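Phosphoribosylaminoimidazole carboxylase, ATPase subunit (Thermotoga maritima, PDB 3AX6) probably catalyses the ATP-dependent conversion of 5-aminoimidazole ribonucleotide and bicarbonate to N5-carboxyaminoimidazole ribonucleotide, a step of purine biosynthesis. Local coordinates at residues I4-G9 / V65-L70; V27-P32 / D43-A48. All blocks are in the same frame, centred on the assembly; numbering follows the deposited sequence.

Contact 1 of 2, residues I4-G9 / V65-L70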
loop_
_atom_site.group_PDB
_atom_site.type_symbol
_atom_site.label_atom_id
_atom_site.label_comp_id
_atom_site.label_asym_id
_atom_site.label_seq_id
_atom_site.Cartn_x
_atom_site.Cartn_y
_atom_site.Cartn_z
ATOM N N ILE A 4 9.717 -8.766 -14.611
ATOM C CA ILE A 4 9.325 -7.475 -15.163
ATOM C C ILE A 4 10.518 -6.529 -15.069
ATOM O O ILE A 4 11.096 -6.344 -13.993
ATOM C CB ILE A 4 8.141 -6.853 -14.385
ATOM C CG1 ILE A 4 6.880 -7.702 -14.578
ATOM C CG2 ILE A 4 7.897 -5.426 -14.862
ATOM C CD1 ILE A 4 5.693 -7.231 -13.772
ATOM N N GLY A 5 10.893 -5.947 -16.201
ATOM C CA GLY A 5 12.002 -5.016 -16.220
ATOM C C GLY A 5 11.446 -3.604 -16.189
ATOM O O GLY A 5 10.480 -3.296 -16.899
ATOM N N ILE A 6 12.043 -2.748 -15.366
ATOM C CA ILE A 6 11.583 -1.370 -15.250
ATOM C C ILE A 6 12.714 -0.372 -15.472
ATOM O O ILE A 6 13.701 -0.370 -14.744
ATOM C CB ILE A 6 10.967 -1.093 -13.855
ATOM C CG1 ILE A 6 9.843 -2.086 -13.566
ATOM C CG2 ILE A 6 10.416 0.329 -13.803
ATOM C CD1 ILE A 6 9.198 -1.887 -12.210
ATOM N N ILE A 7 12.563 0.472 -16.487
ATOM C CA ILE A 7 13.558 1.497 -16.794
ATOM C C ILE A 7 13.146 2.756 -16.036
ATOM O O ILE A 7 12.124 3.366 -16.345
ATOM C CB ILE A 7 13.601 1.803 -18.311
ATOM C CG1 ILE A 7 13.970 0.530 -19.081
ATOM C CG2 ILE A 7 14.607 2.922 -18.594
ATOM C CD1 ILE A 7 13.801 0.628 -20.592
ATOM N N GLY A 8 13.944 3.133 -15.040
ATOM C CA GLY A 8 13.644 4.304 -14.240
ATOM C C GLY A 8 13.508 3.889 -12.790
ATOM O O GLY A 8 12.553 3.198 -12.426
ATOM N N GLY A 9 14.460 4.308 -11.957
ATOM C CA GLY A 9 14.437 3.942 -10.551
ATOM C C GLY A 9 13.885 4.984 -9.595
ATOM O O GLY A 9 14.066 4.877 -8.383
ATOM N N VAL A 65 8.489 -9.006 -19.607
ATOM C CA VAL A 65 7.798 -7.777 -19.957
ATOM C C VAL A 65 8.595 -6.616 -19.407
ATOM O O VAL A 65 9.056 -6.663 -18.264
ATOM C CB VAL A 65 6.381 -7.714 -19.353
ATOM C CG1 VAL A 65 5.836 -6.300 -19.476
ATOM C CG2 VAL A 65 5.455 -8.690 -20.080
ATOM N N THR A 66 8.759 -5.581 -20.223
ATOM C CA THR A 66 9.493 -4.402 -19.808
ATOM C C THR A 66 8.618 -3.158 -19.935
ATOM O O THR A 66 7.807 -3.024 -20.873
ATOM C CB THR A 66 10.763 -4.211 -20.658
ATOM O OG1 THR A 66 11.577 -5.376 -20.550
ATOM C CG2 THR A 66 11.569 -3.010 -20.172
ATOM N N THR A 67 8.788 -2.253 -18.974
ATOM C CA THR A 67 8.051 -1.002 -18.944
ATOM C C THR A 67 8.990 0.093 -18.435
ATOM O O THR A 67 10.171 -0.159 -18.204
ATOM C CB THR A 67 6.808 -1.122 -18.041
ATOM O OG1 THR A 67 6.068 0.106 -18.077
ATOM C CG2 THR A 67 7.212 -1.458 -16.612
ATOM N N TYR A 68 8.473 1.301 -18.246
ATOM C CA TYR A 68 9.315 2.408 -17.811
ATOM C C TYR A 68 8.581 3.440 -16.958
ATOM O O TYR A 68 7.352 3.513 -16.982
ATOM C CB TYR A 68 9.924 3.070 -19.050
ATOM C CG TYR A 68 8.965 3.160 -20.227
ATOM C CD1 TYR A 68 8.071 4.225 -20.350
ATOM C CD2 TYR A 68 8.934 2.161 -21.205
ATOM C CE1 TYR A 68 7.168 4.294 -21.419
ATOM C CE2 TYR A 68 8.036 2.217 -22.271
ATOM C CZ TYR A 68 7.155 3.287 -22.373
ATOM O OH TYR A 68 6.249 3.334 -23.411
ATOM N N ASP A 69 9.339 4.237 -16.205
ATOM C CA ASP A 69 8.733 5.251 -15.345
ATOM C C ASP A 69 9.027 6.679 -15.793
ATOM O O ASP A 69 8.714 7.632 -15.083
ATOM C CB ASP A 69 9.164 5.058 -13.874
ATOM C CG ASP A 69 10.494 5.718 -13.548
ATOM O OD1 ASP A 69 10.760 5.957 -12.354
ATOM O OD2 ASP A 69 11.283 5.997 -14.468
ATOM N N LEU A 70 9.629 6.819 -16.971
ATOM C CA LEU A 70 9.939 8.136 -17.527
ATOM C C LEU A 70 9.970 8.047 -19.051
ATOM O O LEU A 70 10.071 6.960 -19.612
ATOM C CB LEU A 70 11.288 8.654 -17.006
ATOM C CG LEU A 70 12.581 8.145 -17.650
ATOM C CD1 LEU A 70 13.748 9.005 -17.186
ATOM C CD2 LEU A 70 12.805 6.688 -17.301
#
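Ile7 O takes one hydrogen bond from the 65-70 side, from Asp69 N at 2.9 Å. Tyr68 CA adds a bent C-H...O contact at 3.3 Å, and the methyl Leu70 CD2 packs beside the same oxygen at 3.5 Å. Gly5 O is met in a similar way. Thr67 N bonds to it, and Thr66 CA makes a C-H...O contact at 3.3 Å, while the methyl Thr66 CG2 only packs against it. In return, Gly5 N bonds to Val65 O and Ile7 N to Thr67 O. These four hydrogen bonds join the two parallel strands.

Ile4, Ile6, Val65 and Thr67 face one side of the sheet. There Ile6 and Thr67 lie alongside each other and point the same way, with Ile6 CG1 4.1 Å from Thr67 CG2. Thr67 OG1 sits anti to its backbone N (chi1 -177°) and bonds elsewhere, to His89 O and His281 NE2. Ile7, Thr66 and Tyr68 face the other side, where Ile7 CB meets Tyr68 CB at 4.0 Å. Helices 11-22 and 277-285 cover the first face, and helix 53-61 packs on the second against Ile7 and Thr66.

Past the strand ends, the Asp69 carboxylate lies against the bare CA of Gly8. Its OD1 accepts Gly13 N, with a weak bond from Gly10 N, and so ties the end of strand 65-68 to the start of helix 11-22. The central strand 3-7 beside 65-68, with a glycine-rich turn leading into helix 11-22, is consistent with the Rossmann-like fold of the preATP-grasp domain.

Contact 2 of 2, residues V27-P32 / D43-A48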
loop_
_atom_site.group_PDB
_atom_site.type_symbol
_atom_site.label_atom_id
_atom_site.label_comp_id
_atom_site.label_asym_id
_atom_site.label_seq_id
_atom_site.Cartn_x
_atom_site.Cartn_y
_atom_site.Cartn_z
ATOM N N VAL A 27 11.309 -8.464 -10.198
ATOM C CA VAL A 27 11.608 -7.198 -10.859
ATOM C C VAL A 27 13.070 -6.802 -10.916
ATOM O O VAL A 27 13.796 -6.856 -9.924
ATOM C CB VAL A 27 10.845 -6.024 -10.221
ATOM C CG1 VAL A 27 11.158 -5.947 -8.741
ATOM C CG2 VAL A 27 11.245 -4.718 -10.899
ATOM N N ILE A 28 13.485 -6.394 -12.106
ATOM C CA ILE A 28 14.840 -5.945 -12.345
ATOM C C ILE A 28 14.717 -4.484 -12.797
ATOM O O ILE A 28 14.035 -4.183 -13.783
ATOM C CB ILE A 28 15.542 -6.854 -13.412
ATOM C CG1 ILE A 28 16.558 -6.055 -14.229
ATOM C CG2 ILE A 28 14.510 -7.514 -14.305
ATOM C CD1 ILE A 28 17.762 -5.599 -13.442
ATOM N N VAL A 29 15.352 -3.586 -12.039
ATOM C CA VAL A 29 15.332 -2.143 -12.305
ATOM C C VAL A 29 16.610 -1.618 -12.989
ATOM O O VAL A 29 17.721 -2.030 -12.661
ATOM C CB VAL A 29 15.117 -1.340 -10.974
ATOM C CG1 VAL A 29 15.405 0.135 -11.187
ATOM C CG2 VAL A 29 13.698 -1.527 -10.464
ATOM N N LEU A 30 16.432 -0.710 -13.944
ATOM C CA LEU A 30 17.553 -0.106 -14.649
ATOM C C LEU A 30 17.517 1.389 -14.366
ATOM O O LEU A 30 16.537 2.065 -14.681
ATOM C CB LEU A 30 17.466 -0.361 -16.156
ATOM C CG LEU A 30 18.591 0.241 -17.018
ATOM C CD1 LEU A 30 18.636 -0.475 -18.361
ATOM C CD2 LEU A 30 18.377 1.756 -17.222
ATOM N N ASP A 31 18.591 1.893 -13.762
ATOM C CA ASP A 31 18.696 3.301 -13.403
ATOM C C ASP A 31 20.185 3.666 -13.284
ATOM O O ASP A 31 20.985 2.867 -12.787
ATOM C CB ASP A 31 17.978 3.532 -12.072
ATOM C CG ASP A 31 17.684 4.993 -11.814
ATOM O OD1 ASP A 31 16.667 5.503 -12.345
ATOM O OD2 ASP A 31 18.476 5.633 -11.085
ATOM N N PRO A 32 20.574 4.871 -13.737
ATOM C CA PRO A 32 21.975 5.310 -13.676
ATOM C C PRO A 32 22.521 5.634 -12.289
ATOM O O PRO A 32 23.712 5.903 -12.131
ATOM C CB PRO A 32 21.999 6.515 -14.611
ATOM C CG PRO A 32 20.649 7.085 -14.438
ATOM C CD PRO A 32 19.756 5.863 -14.454
ATOM N N ASP A 43 14.523 -6.734 -7.049
ATOM C CA ASP A 43 15.321 -7.943 -6.865
ATOM C C ASP A 43 16.750 -7.708 -7.359
ATOM O O ASP A 43 17.708 -8.225 -6.795
ATOM C CB ASP A 43 14.687 -9.104 -7.630
ATOM C CG ASP A 43 13.332 -9.489 -7.081
ATOM O OD1 ASP A 43 13.284 -10.329 -6.155
ATOM O OD2 ASP A 43 12.317 -8.938 -7.565
ATOM N N GLU A 44 16.871 -6.915 -8.418
ATOM C CA GLU A 44 18.158 -6.586 -9.017
ATOM C C GLU A 44 18.084 -5.207 -9.652
ATOM O O GLU A 44 16.999 -4.714 -9.963
ATOM C CB GLU A 44 18.505 -7.568 -10.132
ATOM C CG GLU A 44 18.717 -9.003 -9.735
ATOM C CD GLU A 44 18.914 -9.869 -10.960
ATOM O OE1 GLU A 44 19.674 -9.448 -11.854
ATOM O OE2 GLU A 44 18.318 -10.961 -11.035
ATOM N N GLN A 45 19.247 -4.594 -9.843
ATOM C CA GLN A 45 19.329 -3.303 -10.502
ATOM C C GLN A 45 20.507 -3.342 -11.446
ATOM O O GLN A 45 21.537 -3.934 -11.139
ATOM C CB GLN A 45 19.545 -2.144 -9.527
ATOM C CG GLN A 45 19.401 -0.799 -10.251
ATOM C CD GLN A 45 19.778 0.416 -9.420
ATOM O OE1 GLN A 45 19.365 0.563 -8.272
ATOM N NE2 GLN A 45 20.548 1.314 -10.020
ATOM N N ILE A 46 20.336 -2.731 -12.608
ATOM C CA ILE A 46 21.397 -2.641 -13.595
ATOM C C ILE A 46 21.776 -1.167 -13.556
ATOM O O ILE A 46 20.959 -0.305 -13.877
ATOM C CB ILE A 46 20.896 -2.993 -15.015
ATOM C CG1 ILE A 46 20.431 -4.448 -15.063
ATOM C CG2 ILE A 46 22.010 -2.775 -16.031
ATOM C CD1 ILE A 46 19.823 -4.855 -16.401
ATOM N N VAL A 47 22.999 -0.878 -13.125
ATOM C CA VAL A 47 23.461 0.497 -13.044
ATOM C C VAL A 47 23.817 0.956 -14.448
ATOM O O VAL A 47 24.850 0.567 -14.986
ATOM C CB VAL A 47 24.699 0.612 -12.142
ATOM C CG1 VAL A 47 24.972 2.083 -11.824
ATOM C CG2 VAL A 47 24.486 -0.202 -10.872
ATOM N N ALA A 48 22.952 1.777 -15.040
ATOM C CA ALA A 48 23.179 2.257 -16.396
ATOM C C ALA A 48 22.218 3.361 -16.798
ATOM O O ALA A 48 21.094 3.434 -16.305
ATOM C CB ALA A 48 23.066 1.098 -17.377
#
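Ile28 and Ile46 meet on the face of the sheet that also carries Leu30 and Glu44. Their side chains cross obliquely, and Ile28 CD1 presses on Ile46 CG1 at 3.3 Å, closer than two carbons normally pack. The first torsion of Ile28, 149°, is away from a staggered value, so this spot looks strained. Leu30 has CG anti to its backbone N (chi1 179°), beside the carbonyl carbon, and its CD2 then lies 3.3 Å from Ala48 O. Helix 53-61 covers this face through Leu59 and Arg55.

On the opposite face Gln45 runs out extended beside Val29. Its CG passes 3.2 Å from Val29 O, and NE2 reaches Asp31 O in a weak bond. The amide is fixed further by Thr33 O at NE2 and by Ser36 OG at OE1.

Between the strands, Ile46 N to Val29 O is the shortest bond, at 2.7 Å. Toward Ala48 the bonding is less regular: Ala48 N approaches Asp31 O from above the carbonyl plane. The contact pairs the two parallel strands of a beta-alpha-beta unit, 26-31, 37-41 and 44-47, and 44-47 is the outermost strand of the sheet.

At the start of both segments Asp43 turns its carboxylate back to Val27. Val27 N points nearly straight at Asp43 OD2 (2.9 Å), which it meets on the anti side and out of the carboxylate plane. Asp43 N bonds to Val27 O, closing the pair into a two-way grip. Asp43 OD2 also forms a salt bridge with Lys21, so its negative charge is probably offset by both the Val27 N-H and the lysine.

In the fold
From the N terminus the chain forms strand 3-7, helix 11-22 and strand 26-31. It then passes through helix 37-41 to the edge strand 44-47. Contact 2 closes this short beta-alpha-beta unit. Helix 53-61 next carries the chain back to the other side of strand 3-7, where strand 65-68 pairs with it and contact 1 closes the larger loop. Contact 2 lies wholly within that loop, so the two nest and do not cross. They are joined where strands 3-7 and 26-31 are neighbours, for example by Gly8 N with Leu30 O. Together they span four of the five parallel strands of the N-terminal domain.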